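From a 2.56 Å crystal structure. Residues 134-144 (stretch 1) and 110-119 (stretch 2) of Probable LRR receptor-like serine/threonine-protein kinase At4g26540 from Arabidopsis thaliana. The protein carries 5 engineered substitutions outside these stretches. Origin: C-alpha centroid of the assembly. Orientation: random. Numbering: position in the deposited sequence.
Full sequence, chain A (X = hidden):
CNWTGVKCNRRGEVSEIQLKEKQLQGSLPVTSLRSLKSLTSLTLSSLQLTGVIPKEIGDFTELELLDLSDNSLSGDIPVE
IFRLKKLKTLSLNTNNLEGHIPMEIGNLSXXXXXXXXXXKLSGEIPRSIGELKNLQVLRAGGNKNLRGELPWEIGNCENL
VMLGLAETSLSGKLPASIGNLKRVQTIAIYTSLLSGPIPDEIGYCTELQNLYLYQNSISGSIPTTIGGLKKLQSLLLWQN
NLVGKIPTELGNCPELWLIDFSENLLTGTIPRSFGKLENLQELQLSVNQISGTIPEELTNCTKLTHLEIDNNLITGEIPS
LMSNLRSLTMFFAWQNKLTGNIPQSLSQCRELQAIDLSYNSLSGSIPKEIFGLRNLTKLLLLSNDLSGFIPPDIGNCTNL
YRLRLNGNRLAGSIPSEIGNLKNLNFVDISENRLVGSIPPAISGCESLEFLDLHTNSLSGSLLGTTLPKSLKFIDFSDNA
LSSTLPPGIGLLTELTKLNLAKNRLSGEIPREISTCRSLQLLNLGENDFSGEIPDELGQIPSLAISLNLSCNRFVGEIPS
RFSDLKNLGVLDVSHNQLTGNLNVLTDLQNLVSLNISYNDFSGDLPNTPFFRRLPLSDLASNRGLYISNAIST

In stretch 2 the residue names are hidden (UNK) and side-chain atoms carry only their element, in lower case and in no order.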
# COMPACT_ATOMS: atom_id res chain seq x y z
N ASN A 134 4.93 20.99 -36.30
CA ASN A 134 4.87 19.58 -36.63
C ASN A 134 5.10 18.67 -35.44
O ASN A 134 5.09 17.45 -35.58
CB ASN A 134 5.91 19.25 -37.70
CG ASN A 134 5.75 20.10 -38.92
OD1 ASN A 134 6.66 20.84 -39.30
ND2 ASN A 134 4.58 20.03 -39.54
N LEU A 135 5.36 19.27 -34.28
CA LEU A 135 5.65 18.49 -33.09
C LEU A 135 4.47 17.60 -32.75
O LEU A 135 3.32 18.04 -32.73
CB LEU A 135 6.01 19.38 -31.91
CG LEU A 135 6.62 18.65 -30.71
CD1 LEU A 135 7.89 17.92 -31.18
CD2 LEU A 135 6.91 19.62 -29.57
N GLN A 136 4.76 16.34 -32.50
CA GLN A 136 3.75 15.32 -32.23
C GLN A 136 3.92 14.77 -30.82
O GLN A 136 2.97 14.70 -30.06
CB GLN A 136 3.79 14.22 -33.30
CG GLN A 136 3.19 14.65 -34.64
CD GLN A 136 3.30 13.56 -35.73
OE1 GLN A 136 3.18 12.37 -35.45
NE2 GLN A 136 3.51 13.99 -36.97
N VAL A 137 5.12 14.29 -30.53
CA VAL A 137 5.47 13.78 -29.22
C VAL A 137 6.53 14.66 -28.54
O VAL A 137 7.62 14.86 -29.08
CB VAL A 137 6.02 12.34 -29.32
CG1 VAL A 137 6.55 11.88 -27.99
CG2 VAL A 137 4.94 11.37 -29.83
N LEU A 138 6.19 15.20 -27.38
CA LEU A 138 7.17 15.83 -26.52
C LEU A 138 7.07 15.13 -25.18
O LEU A 138 6.03 15.17 -24.53
CB LEU A 138 6.90 17.34 -26.36
CG LEU A 138 7.29 18.08 -25.06
CD1 LEU A 138 8.77 17.99 -24.70
CD2 LEU A 138 6.87 19.52 -25.14
N ARG A 139 8.14 14.44 -24.80
CA ARG A 139 8.19 13.83 -23.48
C ARG A 139 9.46 14.25 -22.79
O ARG A 139 10.56 13.82 -23.17
CB ARG A 139 8.16 12.32 -23.62
CG ARG A 139 7.05 11.80 -24.52
CD ARG A 139 7.15 10.31 -24.69
NE ARG A 139 7.18 9.65 -23.39
CZ ARG A 139 7.65 8.43 -23.18
NH1 ARG A 139 7.65 7.94 -21.95
NH2 ARG A 139 8.13 7.71 -24.18
N ALA A 140 9.28 15.15 -21.81
CA ALA A 140 10.33 15.70 -20.92
C ALA A 140 10.32 15.25 -19.45
O ALA A 140 11.05 15.80 -18.64
CB ALA A 140 10.37 17.21 -21.02
N GLY A 141 9.45 14.31 -19.10
CA GLY A 141 9.30 13.87 -17.73
C GLY A 141 10.52 13.22 -17.11
O GLY A 141 11.51 12.95 -17.78
N GLY A 142 10.48 12.98 -15.80
CA GLY A 142 11.65 12.47 -15.11
C GLY A 142 12.86 13.40 -15.19
O GLY A 142 14.00 12.93 -15.34
N ASN A 143 12.60 14.71 -15.15
CA ASN A 143 13.60 15.72 -14.81
C ASN A 143 13.08 16.45 -13.57
O ASN A 143 12.15 17.25 -13.67
CB ASN A 143 13.76 16.72 -15.95
CG ASN A 143 14.34 16.10 -17.20
OD1 ASN A 143 15.53 15.85 -17.28
ND2 ASN A 143 13.48 15.85 -18.20
N LYS A 144 13.71 16.23 -12.42
CA LYS A 144 13.13 16.72 -11.16
C LYS A 144 13.08 18.24 -11.08
O LYS A 144 12.14 18.80 -10.52
CB LYS A 144 13.82 16.12 -9.92
CG LYS A 144 12.99 16.31 -8.65
CD LYS A 144 13.59 15.61 -7.43
CE LYS A 144 14.99 16.15 -7.13
NZ LYS A 144 15.56 15.63 -5.84
N UNK A 110 10.95 21.47 -38.37
CA UNK A 110 10.38 20.22 -38.81
C UNK A 110 10.37 19.13 -37.77
O UNK A 110 10.02 17.99 -38.07
N UNK A 111 10.75 19.47 -36.54
CA UNK A 111 10.81 18.50 -35.45
C UNK A 111 9.45 17.87 -35.20
O UNK A 111 8.44 18.56 -35.11
c UNK A 111 11.75 18.24 -33.04
c UNK A 111 11.33 19.17 -34.18
c UNK A 111 12.83 17.28 -33.52
c UNK A 111 12.22 19.04 -31.80
N UNK A 112 9.45 16.54 -35.09
CA UNK A 112 8.24 15.75 -34.88
C UNK A 112 8.29 15.07 -33.51
O UNK A 112 7.36 15.17 -32.71
c UNK A 112 7.80 15.42 -37.34
c UNK A 112 7.99 14.71 -36.01
c UNK A 112 6.77 13.86 -35.69
N UNK A 113 9.34 14.29 -33.31
CA UNK A 113 9.59 13.62 -32.04
C UNK A 113 10.66 14.37 -31.24
O UNK A 113 11.72 14.71 -31.77
o UNK A 113 7.03 11.01 -33.95
o UNK A 113 7.64 10.96 -31.85
c UNK A 113 10.07 12.19 -32.32
c UNK A 113 7.90 11.12 -33.06
c UNK A 113 9.32 11.49 -33.45
N UNK A 114 10.37 14.66 -29.97
CA UNK A 114 11.39 15.21 -29.07
C UNK A 114 11.38 14.46 -27.75
O UNK A 114 10.43 14.57 -26.97
c UNK A 114 13.40 17.42 -28.10
c UNK A 114 11.12 16.70 -28.82
c UNK A 114 11.41 18.76 -27.36
c UNK A 114 11.94 17.37 -27.71
N UNK A 115 12.45 13.71 -27.47
CA UNK A 115 12.53 12.94 -26.23
C UNK A 115 13.65 13.44 -25.33
O UNK A 115 14.82 13.17 -25.58
c UNK A 115 12.79 11.46 -26.56
s UNK A 115 10.26 10.55 -27.16
c UNK A 115 11.94 10.90 -27.69
c UNK A 115 9.53 9.92 -28.67
N UNK A 116 13.29 14.18 -24.28
CA UNK A 116 14.24 14.63 -23.25
C UNK A 116 14.15 13.90 -21.91
O UNK A 116 14.90 14.20 -20.99
c UNK A 116 15.48 16.66 -25.12
c UNK A 116 14.17 16.91 -24.37
c UNK A 116 13.91 18.41 -24.16
c UNK A 116 14.13 16.15 -23.04
N UNK A 117 13.25 12.93 -21.81
CA UNK A 117 12.89 12.36 -20.51
C UNK A 117 14.03 11.62 -19.80
O UNK A 117 15.02 11.25 -20.43
c UNK A 117 11.54 10.15 -22.76
c UNK A 117 12.28 9.05 -20.77
c UNK A 117 11.63 11.48 -20.62
c UNK A 117 11.72 8.97 -23.47
c UNK A 117 12.17 7.84 -22.83
c UNK A 117 12.45 7.87 -21.49
c UNK A 117 11.83 10.20 -21.40
N UNK A 118 13.88 11.44 -18.49
CA UNK A 118 14.91 10.77 -17.67
C UNK A 118 16.30 11.43 -17.77
O UNK A 118 17.30 10.79 -18.13
o UNK A 118 13.44 7.46 -17.98
c UNK A 118 13.82 8.49 -17.40
o UNK A 118 13.27 8.90 -16.36
c UNK A 118 14.99 9.27 -17.97
N UNK A 119 16.35 12.72 -17.47
CA UNK A 119 17.61 13.43 -17.45
C UNK A 119 17.77 14.22 -16.16
O UNK A 119 17.03 14.04 -15.21
c UNK A 119 18.25 13.62 -19.88
n UNK A 119 17.63 13.88 -21.03
o UNK A 119 19.17 12.83 -19.79
c UNK A 119 17.75 14.35 -18.66

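Position 110 has no side-chain atoms, and its CA lies beside the side chain of Asn 134; it is Gly 110. Because a CB here would point away from stretch 1 and have room, the contact itself does not demand glycine.

Position 111 carries four carbons, forked at the second, and one of them approaches CD1 of Leu 135. A fork at the second carbon identifies Leu 111, whose CG is 4.3 Å from Leu 135 CD1.

At position 112 the first carbon carries two more, and one of these packs against the amide of Gln 136. Branching at CB with carbon alone gives Val 112, with CG1 3.5 Å from Gln 136 CD. Its carbonyl O accepts two hydrogen bonds, from Gln 136 N at 2.9 Å and from Val 137 N at 3.2 Å.

Position 113 has three carbons, the third bearing two oxygens, one of which sits by CB of Val 137. The chain length and carboxylate mark Glu 113; its OE1 lies 3.3 Å from Val 137 CB.

Position 114 again shows four carbons forked at the second, directed to the same side of the sheet as Leu 138. This is Leu 114: its CD2 meets Leu 138 CD1 at 3.8 Å, and its CB lies 4.2 Å from Leu 135 CD1.

Position 115 is an unbranched run of two carbons, a sulfur and a final carbon, which reaches Val 137. The sulfur within the chain identifies Met 115, with CE 3.6 Å from Val 137 CG1.

Position 116 has four carbons forked at the second, the first lying near Ala 140. It is Leu 116, and its CB stands 4.4 Å from Ala 140 CB.

Position 117 has one carbon followed by a six-carbon ring, with the guanidinium of Arg 139 over one face. With no oxygen on the ring, it is Phe 117. The guanidinium lies flat on the ring, centres 4.5 Å apart and planes at 22°, in an off-centre cation-pi contact.

Position 118 has two carbons, the second bearing two oxygens, beside Gly 142. It is Asp 118; a CB on Gly 142 would fall 2.6 Å from its OD1, a clash that glycine avoids.

Position 119 has two carbons, the second bearing one oxygen and one nitrogen; its CB is 3.0 Å from OD1 of Asn 143. It is Asn 119, and its ND2 makes a weak hydrogen bond to Leu 116 O at 2.7 Å.

The contact is built on parallel strand pairing. Leu 114 N donates to Val 137 O at 2.9 Å, Leu 114 O accepts from Arg 139 N at 3.2 Å, and Leu 116 N donates to Arg 139 O at 3.0 Å. Leucines pack on one face, while Val 137, Met 115 and Arg 139 meet on the other. Beyond the strands, Asp 118 N bonds to Gly 141 O at 2.9 Å, extending the backbone pairing into the turns.

Stretch 2, residues 110-119: GLVELMLFDN
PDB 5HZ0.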